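Local coordinates for protein putative aminopeptidase (Leishmania major, PDB 5NTH) that probably removes amino-terminal residues from peptides as a manganese-dependent M17 leucyl aminopeptidase, working as a hexamer that binds the inhibitor actinonin, at residues Val22-Asn27 against Thr171-Lys176; Ala103-Thr108 against Ala117-Glu122; Asp253-Lys258 against Tyr272-Val277; Asn292-Gly297 against Tyr400-Glu405. All coordinates share one frame; numbering follows the deposited sequence.

Interaction 1. Residues Val22-Asn27 against Thr171-Lys176; sequences VQTCTN and TKAYMK
A173 is the first residue of 171-176 to touch helix 12-26: its methyl CB lies 3.4 Å from CG2 of T24, a close carbon-carbon approach. It is presented there by a beta turn, K172 to M175, whose corner residues A173 and Y174 both take left-handed helical backbone angles, phi 63° and 55°. A weak bond from M175 N to K172 O, 3.3 Å long, spans the turn. Y174 points away; its ring meets that of Y163 with the two planes nearly parallel, and it also packs on V375 of the second subunit. M175 then returns to the helix. Its CB sits 3.9 Å from T24 CG2 and 4.2 Å from T24 CB, and the two side chains run past one another in opposite senses. With CG trans to the backbone N (chi1 173°) and a bend at the next bond, the rest of the M175 side chain packs on F28, S162 and R218.

T24 thus splits its two branches. The methyl serves the loop, whereas OG1 bonds to Y21 O in the preceding helical turn and to NH2 of R218. R218, on helix 203-221, also binds the carbonyl oxygens of A173 and Y174. Direct contact between the segments is therefore small and apolar, 140 Å² in all, and a polar link between helix 12-26 and the loop before strand 181-185 runs through R218, which bonds to both.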
loop_
_atom_site.group_PDB
_atom_site.type_symbol
_atom_site.label_atom_id
_atom_site.label_comp_id
_atom_site.label_asym_id
_atom_site.label_seq_id
_atom_site.Cartn_x
_atom_site.Cartn_y
_atom_site.Cartn_z
ATOM N N VAL A 22 32.593 -16.912 -21.015
ATOM C CA VAL A 22 32.098 -17.571 -22.219
ATOM C C VAL A 22 32.682 -18.969 -22.286
ATOM O O VAL A 22 31.941 -19.940 -22.411
ATOM C CB VAL A 22 32.437 -16.756 -23.466
ATOM C CG1 VAL A 22 32.193 -17.550 -24.738
ATOM C CG2 VAL A 22 31.596 -15.487 -23.490
ATOM N N GLN A 23 33.999 -19.075 -22.131
ATOM C CA GLN A 23 34.673 -20.383 -22.174
ATOM C C GLN A 23 34.104 -21.402 -21.216
ATOM O O GLN A 23 33.982 -22.587 -21.564
ATOM C CB GLN A 23 36.185 -20.252 -21.916
ATOM C CG GLN A 23 36.946 -19.625 -23.060
ATOM C CD GLN A 23 36.413 -20.098 -24.380
ATOM O OE1 GLN A 23 35.780 -19.330 -25.125
ATOM N NE2 GLN A 23 36.591 -21.390 -24.653
ATOM N N THR A 24 33.757 -20.957 -20.019
ATOM C CA THR A 24 33.282 -21.896 -19.009
ATOM C C THR A 24 31.938 -22.430 -19.460
ATOM O O THR A 24 31.601 -23.585 -19.197
ATOM C CB THR A 24 33.131 -21.253 -17.632
ATOM O OG1 THR A 24 32.106 -20.256 -17.690
ATOM C CG2 THR A 24 34.460 -20.618 -17.174
ATOM N N CYS A 25 31.193 -21.573 -20.153
ATOM C CA CYS A 25 29.910 -21.929 -20.745
ATOM C C CYS A 25 29.986 -22.771 -22.029
ATOM O O CYS A 25 29.204 -23.696 -22.204
ATOM C CB CYS A 25 29.106 -20.650 -21.003
ATOM S SG CYS A 25 28.396 -19.956 -19.511
ATOM N N THR A 26 30.904 -22.433 -22.927
ATOM C CA THR A 26 31.036 -23.171 -24.180
ATOM C C THR A 26 31.723 -24.543 -24.052
ATOM O O THR A 26 31.430 -25.408 -24.834
ATOM C CB THR A 26 31.716 -22.354 -25.304
ATOM O OG1 THR A 26 33.091 -22.130 -24.998
ATOM C CG2 THR A 26 31.024 -21.011 -25.509
ATOM N N ASN A 27 32.614 -24.747 -23.089
ATOM C CA ASN A 27 33.178 -26.081 -22.845
ATOM C C ASN A 27 32.563 -26.808 -21.655
ATOM O O ASN A 27 33.114 -27.797 -21.171
ATOM C CB ASN A 27 34.683 -25.991 -22.607
ATOM C CG ASN A 27 35.394 -25.241 -23.706
ATOM O OD1 ASN A 27 35.977 -24.180 -23.463
ATOM N ND2 ASN A 27 35.335 -25.775 -24.934
ATOM N N THR A 171 37.975 -14.550 -10.078
ATOM C CA THR A 171 39.271 -14.718 -10.747
ATOM C C THR A 171 39.425 -16.012 -11.523
ATOM O O THR A 171 40.389 -16.161 -12.252
ATOM C CB THR A 171 40.471 -14.671 -9.756
ATOM O OG1 THR A 171 40.318 -15.652 -8.738
ATOM C CG2 THR A 171 40.579 -13.320 -9.088
ATOM N N LYS A 172 38.500 -16.941 -11.329
ATOM C CA LYS A 172 38.424 -18.205 -12.052
ATOM C C LYS A 172 37.091 -18.311 -12.803
ATOM O O LYS A 172 36.463 -19.378 -12.842
ATOM C CB LYS A 172 38.522 -19.358 -11.053
ATOM C CG LYS A 172 39.798 -19.407 -10.235
ATOM C CD LYS A 172 39.620 -20.384 -9.089
ATOM C CE LYS A 172 40.950 -20.862 -8.501
ATOM N NZ LYS A 172 41.099 -20.520 -7.048
ATOM N N ALA A 173 36.650 -17.185 -13.366
ATOM C CA ALA A 173 35.485 -17.135 -14.271
ATOM C C ALA A 173 34.169 -17.539 -13.636
ATOM O O ALA A 173 33.317 -18.109 -14.279
ATOM C CB ALA A 173 35.757 -17.970 -15.517
ATOM N N TYR A 174 34.002 -17.249 -12.365
ATOM C CA TYR A 174 32.752 -17.561 -11.692
ATOM C C TYR A 174 32.365 -19.055 -11.826
ATOM O O TYR A 174 31.196 -19.397 -11.845
ATOM C CB TYR A 174 31.625 -16.617 -12.216
ATOM C CG TYR A 174 31.953 -15.141 -12.064
ATOM C CD1 TYR A 174 32.756 -14.492 -12.998
ATOM C CD2 TYR A 174 31.481 -14.392 -10.975
ATOM C CE1 TYR A 174 33.076 -13.135 -12.868
ATOM C CE2 TYR A 174 31.800 -13.037 -10.830
ATOM C CZ TYR A 174 32.607 -12.411 -11.782
ATOM O OH TYR A 174 32.981 -11.093 -11.692
ATOM N N MET A 175 33.349 -19.940 -11.907
ATOM C CA MET A 175 33.092 -21.333 -12.201
ATOM C C MET A 175 33.728 -22.213 -11.157
ATOM O O MET A 175 34.936 -22.244 -11.056
ATOM C CB MET A 175 33.715 -21.681 -13.534
ATOM C CG MET A 175 33.668 -23.155 -13.885
ATOM S SD MET A 175 31.968 -23.651 -14.189
ATOM C CE MET A 175 32.255 -25.109 -15.213
ATOM N N LYS A 176 32.913 -22.968 -10.434
ATOM C CA LYS A 176 33.383 -23.898 -9.438
ATOM C C LYS A 176 32.748 -25.267 -9.654
ATOM O O LYS A 176 31.551 -25.388 -9.739
ATOM C CB LYS A 176 33.023 -23.386 -8.068
ATOM C CG LYS A 176 33.646 -24.135 -6.906
ATOM C CD LYS A 176 33.164 -23.486 -5.616
ATOM C CE LYS A 176 33.080 -24.448 -4.449
ATOM N NZ LYS A 176 34.279 -24.333 -3.577
#

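Interaction 2. Residues Ala103-Thr108 against Ala117-Glu122; sequences ALPATT and ADSMSE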
loop_
_atom_site.group_PDB
_atom_site.type_symbol
_atom_site.label_atom_id
_atom_site.label_comp_id
_atom_site.label_asym_id
_atom_site.label_seq_id
_atom_site.Cartn_x
_atom_site.Cartn_y
_atom_site.Cartn_z
ATOM N N ALA A 103 15.227 -42.567 2.792
ATOM C CA ALA A 103 14.027 -43.167 2.257
ATOM C C ALA A 103 13.158 -42.112 1.566
ATOM O O ALA A 103 12.894 -41.027 2.117
ATOM C CB ALA A 103 13.249 -43.825 3.365
ATOM N N LEU A 104 12.711 -42.458 0.361
ATOM C CA LEU A 104 11.789 -41.644 -0.364
ATOM C C LEU A 104 10.454 -41.750 0.334
ATOM O O LEU A 104 10.254 -42.645 1.156
ATOM C CB LEU A 104 11.663 -42.097 -1.807
ATOM C CG LEU A 104 12.971 -42.123 -2.628
ATOM C CD1 LEU A 104 12.781 -42.895 -3.939
ATOM C CD2 LEU A 104 13.568 -40.731 -2.864
ATOM N N PRO A 105 9.537 -40.812 0.031
ATOM C CA PRO A 105 8.229 -40.833 0.683
ATOM C C PRO A 105 7.343 -41.999 0.267
ATOM O O PRO A 105 7.452 -42.545 -0.865
ATOM C CB PRO A 105 7.602 -39.497 0.256
ATOM C CG PRO A 105 8.770 -38.628 -0.108
ATOM C CD PRO A 105 9.688 -39.587 -0.789
ATOM N N ALA A 106 6.469 -42.337 1.216
ATOM C CA ALA A 106 5.562 -43.485 1.132
ATOM C C ALA A 106 4.542 -43.377 -0.005
ATOM O O ALA A 106 4.327 -44.347 -0.721
ATOM C CB ALA A 106 4.840 -43.636 2.468
ATOM N N THR A 107 3.951 -42.189 -0.174
ATOM C CA THR A 107 2.782 -41.994 -1.036
ATOM C C THR A 107 3.025 -40.886 -2.070
ATOM O O THR A 107 3.560 -39.825 -1.767
ATOM C CB THR A 107 1.506 -41.692 -0.189
ATOM O OG1 THR A 107 1.690 -40.492 0.570
ATOM C CG2 THR A 107 1.221 -42.820 0.817
ATOM N N THR A 108 2.609 -41.161 -3.296
ATOM C CA THR A 108 2.744 -40.238 -4.413
ATOM C C THR A 108 1.382 -40.065 -5.091
ATOM O O THR A 108 0.621 -41.003 -5.188
ATOM C CB THR A 108 3.839 -40.755 -5.374
ATOM O OG1 THR A 108 5.115 -40.381 -4.837
ATOM C CG2 THR A 108 3.712 -40.188 -6.782
ATOM N N ALA A 117 11.495 -37.951 -8.020
ATOM C CA ALA A 117 12.698 -37.176 -8.334
ATOM C C ALA A 117 12.901 -35.922 -7.483
ATOM O O ALA A 117 14.014 -35.415 -7.398
ATOM C CB ALA A 117 12.685 -36.797 -9.802
ATOM N N ASP A 118 11.835 -35.417 -6.891
ATOM C CA ASP A 118 11.939 -34.287 -5.976
ATOM C C ASP A 118 12.681 -34.633 -4.693
ATOM O O ASP A 118 13.545 -33.896 -4.246
ATOM C CB ASP A 118 10.557 -33.659 -5.645
ATOM C CG ASP A 118 9.449 -34.687 -5.424
ATOM O OD1 ASP A 118 9.735 -35.875 -5.148
ATOM O OD2 ASP A 118 8.272 -34.306 -5.554
ATOM N N SER A 119 12.313 -35.748 -4.098
ATOM C CA SER A 119 12.962 -36.207 -2.892
ATOM C C SER A 119 14.413 -36.617 -3.152
ATOM O O SER A 119 15.285 -36.408 -2.322
ATOM C CB SER A 119 12.152 -37.349 -2.310
ATOM O OG SER A 119 10.866 -36.866 -1.961
ATOM N N MET A 120 14.663 -37.170 -4.330
ATOM C CA MET A 120 16.018 -37.542 -4.742
ATOM C C MET A 120 16.900 -36.319 -4.772
ATOM O O MET A 120 17.998 -36.343 -4.261
ATOM C CB MET A 120 16.031 -38.172 -6.137
ATOM C CG MET A 120 15.451 -39.566 -6.214
ATOM S SD MET A 120 15.697 -40.371 -7.832
ATOM C CE MET A 120 15.010 -41.981 -7.417
ATOM N N SER A 121 16.397 -35.261 -5.389
ATOM C CA SER A 121 17.081 -33.975 -5.403
ATOM C C SER A 121 17.305 -33.386 -3.993
ATOM O O SER A 121 18.405 -32.915 -3.695
ATOM C CB SER A 121 16.340 -33.005 -6.326
ATOM O OG SER A 121 16.770 -33.219 -7.663
ATOM N N GLU A 122 16.291 -33.422 -3.134
ATOM C CA GLU A 122 16.460 -32.937 -1.765
ATOM C C GLU A 122 17.505 -33.762 -1.043
ATOM O O GLU A 122 18.284 -33.224 -0.274
ATOM C CB GLU A 122 15.156 -32.954 -0.959
ATOM C CG GLU A 122 14.153 -31.859 -1.342
ATOM C CD GLU A 122 12.803 -31.943 -0.603
ATOM O OE1 GLU A 122 12.640 -32.795 0.312
ATOM O OE2 GLU A 122 11.898 -31.139 -0.939
#
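L104 and P105, at the point where strand 97-103 gives way to loop, rest on the first turn of helix 117-127 in the N-terminal domain, so the contact closes a strand-loop-helix connection. The approach centres on S119: S119 CA is 6.1 Å from L104 CA. S119 OG approaches the CG-CD side of P105, 3.2 Å from P105 CD and 3.3 Å from P105 CG, while S119 CB lies 3.7 Å from P105 CD. The hydroxyl stands beside its own backbone N, opposite the carbonyl carbon (chi1 -63°), and this rotation aims it across the gap at the proline. L104 works from the neighbouring side through one branch: CD2 is 3.7 Å from S119 CB and 4.0 Å from M120 CG, so it bridges two successive helix residues.

Strand 97-103 and strand 137-142 are parallel members of one mixed sheet with strand 46-51 between them, and helix 117-127 lies in the segment that joins them, a beta-alpha-beta crossover. L104 keeps a backbone bond to G51 on that middle strand. Beyond L104, M120 leans on V151 and A154 of helix 148-156.

The S119 backbone has its own anchor: its N donates to D118 OD1 at 2.8 Å, a bent bond of 134° that meets the anti side of the carboxylate, 20° out of its plane. The same OD1 forms a salt bridge with R116, and D118 OD2 binds N112 ND2 and Y465 OH of the third subunit.

Interaction 3. Residues Asp253-Lys258 against Tyr272-Val277; sequences DELREK and YPAHLV
L255 uses its two methyl branches separately on strand 275-282 and the residue leading into it. CD1 comes within 3.5 Å of A274 CB and 3.8 Å of A274 O, so it touches the methyl and also nears the carbonyl oxygen of that residue. CD2 reaches L276, 3.9 Å from its CD1 and 4.2 Å from its CG, and the two leucine side chains cross at about a right angle. The fork is directed by CG of L255 standing beside the backbone N (chi1 -75°), with the side chain leaving the helix toward the strand. Between the two partners H275 turns its side chain the other way, onto T229 and A233 of helix 229-243.

The next layer closes around the leucines: I263 touches both, as does Y260, and I250 of strand 246-251 meets L255. These elements form one antiparallel connection, in which strand 246-251, outermost in the catalytic domain's sheet, runs through helices 253-257 and 261-267 and returns as strand 275-282. Backbone bonds fix the register, from A274 to G252 and L276 to I250 on one flank, and from H275 to L358 on the other. Further out the helix turns polar. R256 NH2 lies 3.7 Å from D253 OD1, a long salt bridge, while its NH1 pairs with E14 of the fourth subunit. The L276 side chain lies about 10 Å from that of K298, a manganese ligand.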
loop_
_atom_site.group_PDB
_atom_site.type_symbol
_atom_site.label_atom_id
_atom_site.label_comp_id
_atom_site.label_asym_id
_atom_site.label_seq_id
_atom_site.Cartn_x
_atom_site.Cartn_y
_atom_site.Cartn_z
ATOM N N ASP A 253 18.794 -2.964 -34.656
ATOM C CA ASP A 253 18.006 -2.262 -35.702
ATOM C C ASP A 253 17.490 -3.177 -36.810
ATOM O O ASP A 253 16.459 -2.891 -37.404
ATOM C CB ASP A 253 18.786 -1.069 -36.304
ATOM C CG ASP A 253 19.178 -0.011 -35.236
ATOM O OD1 ASP A 253 18.786 -0.112 -34.041
ATOM O OD2 ASP A 253 19.895 0.942 -35.600
ATOM N N GLU A 254 18.189 -4.287 -37.053
ATOM C CA GLU A 254 17.732 -5.321 -37.978
ATOM C C GLU A 254 16.316 -5.822 -37.621
ATOM O O GLU A 254 15.548 -6.177 -38.521
ATOM C CB GLU A 254 18.742 -6.477 -38.052
ATOM N N LEU A 255 15.968 -5.825 -36.330
ATOM C CA LEU A 255 14.638 -6.254 -35.887
ATOM C C LEU A 255 13.591 -5.277 -36.323
ATOM O O LEU A 255 12.576 -5.648 -36.925
ATOM C CB LEU A 255 14.557 -6.355 -34.376
ATOM C CG LEU A 255 15.253 -7.559 -33.787
ATOM C CD1 LEU A 255 15.477 -7.347 -32.294
ATOM C CD2 LEU A 255 14.436 -8.817 -34.063
ATOM N N ARG A 256 13.836 -4.019 -35.994
ATOM C CA ARG A 256 12.938 -2.968 -36.389
ATOM C C ARG A 256 12.865 -2.844 -37.911
ATOM O O ARG A 256 11.776 -2.744 -38.436
ATOM C CB ARG A 256 13.360 -1.645 -35.771
ATOM C CG ARG A 256 12.444 -0.479 -36.151
ATOM C CD ARG A 256 12.881 0.831 -35.538
ATOM N NE ARG A 256 14.313 1.066 -35.634
ATOM C CZ ARG A 256 14.928 2.124 -35.121
ATOM N NH1 ARG A 256 14.262 3.071 -34.469
ATOM N NH2 ARG A 256 16.233 2.238 -35.264
ATOM N N GLU A 257 14.004 -2.826 -38.610
ATOM C CA GLU A 257 14.009 -2.727 -40.097
ATOM C C GLU A 257 13.212 -3.875 -40.747
ATOM O O GLU A 257 12.469 -3.655 -41.703
ATOM C CB GLU A 257 15.435 -2.696 -40.678
ATOM N N LYS A 258 13.335 -5.081 -40.209
ATOM C CA LYS A 258 12.676 -6.238 -40.808
ATOM C C LYS A 258 11.297 -6.518 -40.210
ATOM O O LYS A 258 10.747 -7.587 -40.437
ATOM C CB LYS A 258 13.594 -7.468 -40.724
ATOM C CG LYS A 258 14.940 -7.249 -41.425
ATOM C CD LYS A 258 15.872 -8.463 -41.395
ATOM C CE LYS A 258 15.465 -9.556 -42.387
ATOM N NZ LYS A 258 16.665 -10.257 -42.947
ATOM N N TYR A 272 22.532 -3.256 -23.765
ATOM C CA TYR A 272 22.856 -4.102 -24.917
ATOM C C TYR A 272 21.602 -4.597 -25.626
ATOM O O TYR A 272 20.603 -4.933 -24.961
ATOM C CB TYR A 272 23.772 -5.253 -24.517
ATOM C CG TYR A 272 24.997 -4.729 -23.851
ATOM C CD1 TYR A 272 25.821 -3.807 -24.506
ATOM C CD2 TYR A 272 25.311 -5.106 -22.547
ATOM C CE1 TYR A 272 26.923 -3.286 -23.882
ATOM C CE2 TYR A 272 26.428 -4.602 -21.910
ATOM C CZ TYR A 272 27.221 -3.685 -22.571
ATOM O OH TYR A 272 28.315 -3.192 -21.905
ATOM N N PRO A 273 21.655 -4.668 -26.977
ATOM C CA PRO A 273 20.429 -4.737 -27.786
ATOM C C PRO A 273 19.718 -6.098 -27.876
ATOM O O PRO A 273 20.243 -7.118 -27.457
ATOM C CB PRO A 273 20.901 -4.271 -29.165
ATOM C CG PRO A 273 22.335 -4.668 -29.211
ATOM C CD PRO A 273 22.867 -4.655 -27.815
ATOM N N ALA A 274 18.518 -6.068 -28.436
ATOM C CA ALA A 274 17.724 -7.261 -28.628
ATOM C C ALA A 274 18.271 -8.186 -29.736
ATOM O O ALA A 274 18.940 -7.730 -30.657
ATOM C CB ALA A 274 16.287 -6.874 -28.924
ATOM N N HIS A 275 17.998 -9.487 -29.607
ATOM C CA HIS A 275 18.319 -10.466 -30.644
ATOM C C HIS A 275 17.217 -11.492 -30.743
ATOM O O HIS A 275 16.735 -11.995 -29.727
ATOM C CB HIS A 275 19.559 -11.314 -30.331
ATOM C CG HIS A 275 20.822 -10.553 -30.099
ATOM N ND1 HIS A 275 21.008 -9.731 -29.010
ATOM C CD2 HIS A 275 22.007 -10.583 -30.757
ATOM C CE1 HIS A 275 22.236 -9.241 -29.043
ATOM N NE2 HIS A 275 22.867 -9.749 -30.088
ATOM N N LEU A 276 16.869 -11.847 -31.973
ATOM C CA LEU A 276 16.280 -13.148 -32.215
ATOM C C LEU A 276 17.388 -14.052 -32.708
ATOM O O LEU A 276 18.044 -13.774 -33.704
ATOM C CB LEU A 276 15.118 -13.079 -33.195
ATOM C CG LEU A 276 13.801 -12.664 -32.538
ATOM C CD1 LEU A 276 12.791 -12.378 -33.612
ATOM C CD2 LEU A 276 13.241 -13.745 -31.631
ATOM N N VAL A 277 17.625 -15.119 -31.971
ATOM C CA VAL A 277 18.666 -16.043 -32.319
ATOM C C VAL A 277 17.985 -17.388 -32.474
ATOM O O VAL A 277 17.280 -17.831 -31.553
ATOM C CB VAL A 277 19.722 -16.136 -31.217
ATOM C CG1 VAL A 277 20.870 -17.040 -31.661
ATOM C CG2 VAL A 277 20.227 -14.755 -30.838
#

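Interaction 4. Residues Asn292-Gly297 against Tyr400-Glu405; sequences NIAMVG and YYATGE
A402 CB meets strand 291-300 between two residues that point to the same face of it. A294 CB lies 4.1 Å away and V296 CG2 4.0 Å, while the CA atoms of A294 and A402 are 6.3 Å apart. Two alanine methyls facing each other let the backbones of helix and strand come this near. V296 offers one branch: its CG1 is trans to the backbone N (chi1 -172°), which sets CG2 beside that N and against A402. All three residues are buried, yet two methyls and one valine branch bury only 97 Å² between the segments. M295 turns to the other face of the sheet, onto I352 and I414.

Away from this point the helix becomes looser and polar. T403 ties its OG1 to V399 O and to S501 N. On the partly exposed side E405 OE2 lies in the plane of the Y400 ring, at its edge, and makes a long, weak ion pair with K377. At the outer end of the strand segment, N292 OD1 bonds to N351 ND2 and its backbone N to D411 OD2.

Helix 391-404 follows the manganese ligand E390, and K298, another, lies two residues beyond V296. The metal site thus lies toward the helix's other end, the V296 side chain being about 14 Å from a bound manganese. Such helix-on-sheet packing builds the alpha/beta/alpha sandwich of the M17 catalytic domain.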
loop_
_atom_site.group_PDB
_atom_site.type_symbol
_atom_site.label_atom_id
_atom_site.label_comp_id
_atom_site.label_asym_id
_atom_site.label_seq_id
_atom_site.Cartn_x
_atom_site.Cartn_y
_atom_site.Cartn_z
ATOM N N ASN A 292 8.523 -32.177 -37.872
ATOM C CA ASN A 292 9.353 -30.978 -37.629
ATOM C C ASN A 292 8.984 -30.313 -36.317
ATOM O O ASN A 292 7.798 -30.262 -35.959
ATOM C CB ASN A 292 9.162 -29.943 -38.726
ATOM C CG ASN A 292 9.664 -30.420 -40.061
ATOM O OD1 ASN A 292 10.497 -31.331 -40.140
ATOM N ND2 ASN A 292 9.184 -29.798 -41.117
ATOM N N ILE A 293 9.991 -29.800 -35.613
ATOM C CA ILE A 293 9.782 -29.259 -34.286
ATOM C C ILE A 293 10.454 -27.924 -34.124
ATOM O O ILE A 293 11.656 -27.823 -34.282
ATOM C CB ILE A 293 10.260 -30.250 -33.230
ATOM C CG1 ILE A 293 9.263 -31.415 -33.192
ATOM C CG2 ILE A 293 10.283 -29.611 -31.850
ATOM C CD1 ILE A 293 9.876 -32.749 -32.922
ATOM N N ALA A 294 9.674 -26.900 -33.810
ATOM C CA ALA A 294 10.236 -25.609 -33.480
ATOM C C ALA A 294 10.027 -25.377 -32.003
ATOM O O ALA A 294 9.010 -25.768 -31.424
ATOM C CB ALA A 294 9.591 -24.525 -34.289
ATOM N N MET A 295 11.026 -24.762 -31.395
ATOM C CA MET A 295 10.979 -24.415 -29.992
ATOM C C MET A 295 11.238 -22.912 -29.831
ATOM O O MET A 295 11.973 -22.322 -30.617
ATOM C CB MET A 295 12.005 -25.251 -29.245
ATOM C CG MET A 295 11.592 -26.703 -29.061
ATOM S SD MET A 295 12.712 -27.646 -27.982
ATOM C CE MET A 295 14.311 -27.339 -28.740
ATOM N N VAL A 296 10.619 -22.294 -28.828
ATOM C CA VAL A 296 10.779 -20.846 -28.587
ATOM C C VAL A 296 10.800 -20.542 -27.101
ATOM O O VAL A 296 9.981 -21.047 -26.339
ATOM C CB VAL A 296 9.643 -20.020 -29.220
ATOM C CG1 VAL A 296 9.927 -18.530 -29.130
ATOM C CG2 VAL A 296 9.440 -20.394 -30.679
ATOM N N GLY A 297 11.728 -19.685 -26.699
ATOM C CA GLY A 297 11.907 -19.375 -25.293
ATOM C C GLY A 297 12.131 -17.919 -24.988
ATOM O O GLY A 297 12.809 -17.209 -25.752
ATOM N N TYR A 400 6.260 -16.197 -34.394
ATOM C CA TYR A 400 6.046 -15.863 -35.793
ATOM C C TYR A 400 7.287 -16.194 -36.615
ATOM O O TYR A 400 7.207 -16.871 -37.627
ATOM C CB TYR A 400 5.616 -14.414 -36.020
ATOM C CG TYR A 400 5.274 -14.223 -37.464
ATOM C CD1 TYR A 400 3.999 -14.537 -37.962
ATOM C CD2 TYR A 400 6.262 -13.841 -38.374
ATOM C CE1 TYR A 400 3.708 -14.412 -39.331
ATOM C CE2 TYR A 400 5.994 -13.719 -39.741
ATOM C CZ TYR A 400 4.719 -14.001 -40.219
ATOM O OH TYR A 400 4.474 -13.891 -41.558
ATOM N N TYR A 401 8.442 -15.737 -36.186
ATOM C CA TYR A 401 9.681 -16.158 -36.857
ATOM C C TYR A 401 9.775 -17.665 -37.080
ATOM O O TYR A 401 10.159 -18.115 -38.143
ATOM C CB TYR A 401 10.930 -15.768 -36.080
ATOM C CG TYR A 401 12.156 -16.208 -36.837
ATOM C CD1 TYR A 401 12.678 -15.401 -37.822
ATOM C CD2 TYR A 401 12.751 -17.465 -36.625
ATOM C CE1 TYR A 401 13.778 -15.784 -38.571
ATOM C CE2 TYR A 401 13.858 -17.867 -37.376
ATOM C CZ TYR A 401 14.373 -17.010 -38.355
ATOM O OH TYR A 401 15.456 -17.335 -39.152
ATOM N N ALA A 402 9.484 -18.430 -36.045
ATOM C CA ALA A 402 9.712 -19.864 -36.067
ATOM C C ALA A 402 8.675 -20.556 -36.929
ATOM O O ALA A 402 8.983 -21.570 -37.554
ATOM C CB ALA A 402 9.682 -20.426 -34.670
ATOM N N THR A 403 7.461 -20.005 -36.975
ATOM C CA THR A 403 6.372 -20.615 -37.755
ATOM C C THR A 403 6.210 -20.072 -39.144
ATOM O O THR A 403 5.650 -20.755 -39.968
ATOM C CB THR A 403 5.006 -20.474 -37.081
ATOM O OG1 THR A 403 4.688 -19.090 -36.848
ATOM C CG2 THR A 403 5.006 -21.240 -35.815
ATOM N N GLY A 404 6.671 -18.849 -39.387
ATOM C CA GLY A 404 6.469 -18.177 -40.665
ATOM C C GLY A 404 7.684 -17.673 -41.421
ATOM O O GLY A 404 7.540 -17.181 -42.521
ATOM N N GLU A 405 8.876 -17.761 -40.863
ATOM C CA GLU A 405 10.055 -17.226 -41.547
ATOM C C GLU A 405 11.174 -18.243 -41.843
ATOM O O GLU A 405 12.129 -17.945 -42.566
ATOM C CB GLU A 405 10.581 -16.059 -40.728
ATOM C CG GLU A 405 9.659 -14.852 -40.767
ATOM C CD GLU A 405 9.717 -14.106 -42.084
ATOM O OE1 GLU A 405 10.654 -14.392 -42.859
ATOM O OE2 GLU A 405 8.846 -13.226 -42.337
#

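How the interactions relate
All four contacts meet through carbon-rich surfaces, but their settings differ. Interactions 3 and 4 are buried in the catalytic domain, on the same sheet, with centres 17 Å apart and nearest atoms about 5 Å apart; Y260 and K377 have partners in both. Each sets a helix against a strand, or its lead-in, using aliphatic groups. Interaction 2 is only partly buried, belongs to the N-terminal sheet about 45 Å from interaction 3 by centres, and brings a serine hydroxyl against proline. Interaction 1 is the surface contact, with an arginine from another helix, 203-221, as bridge. Interactions 1, 2 and 3 adjoin other subunits; interaction 4 touches none.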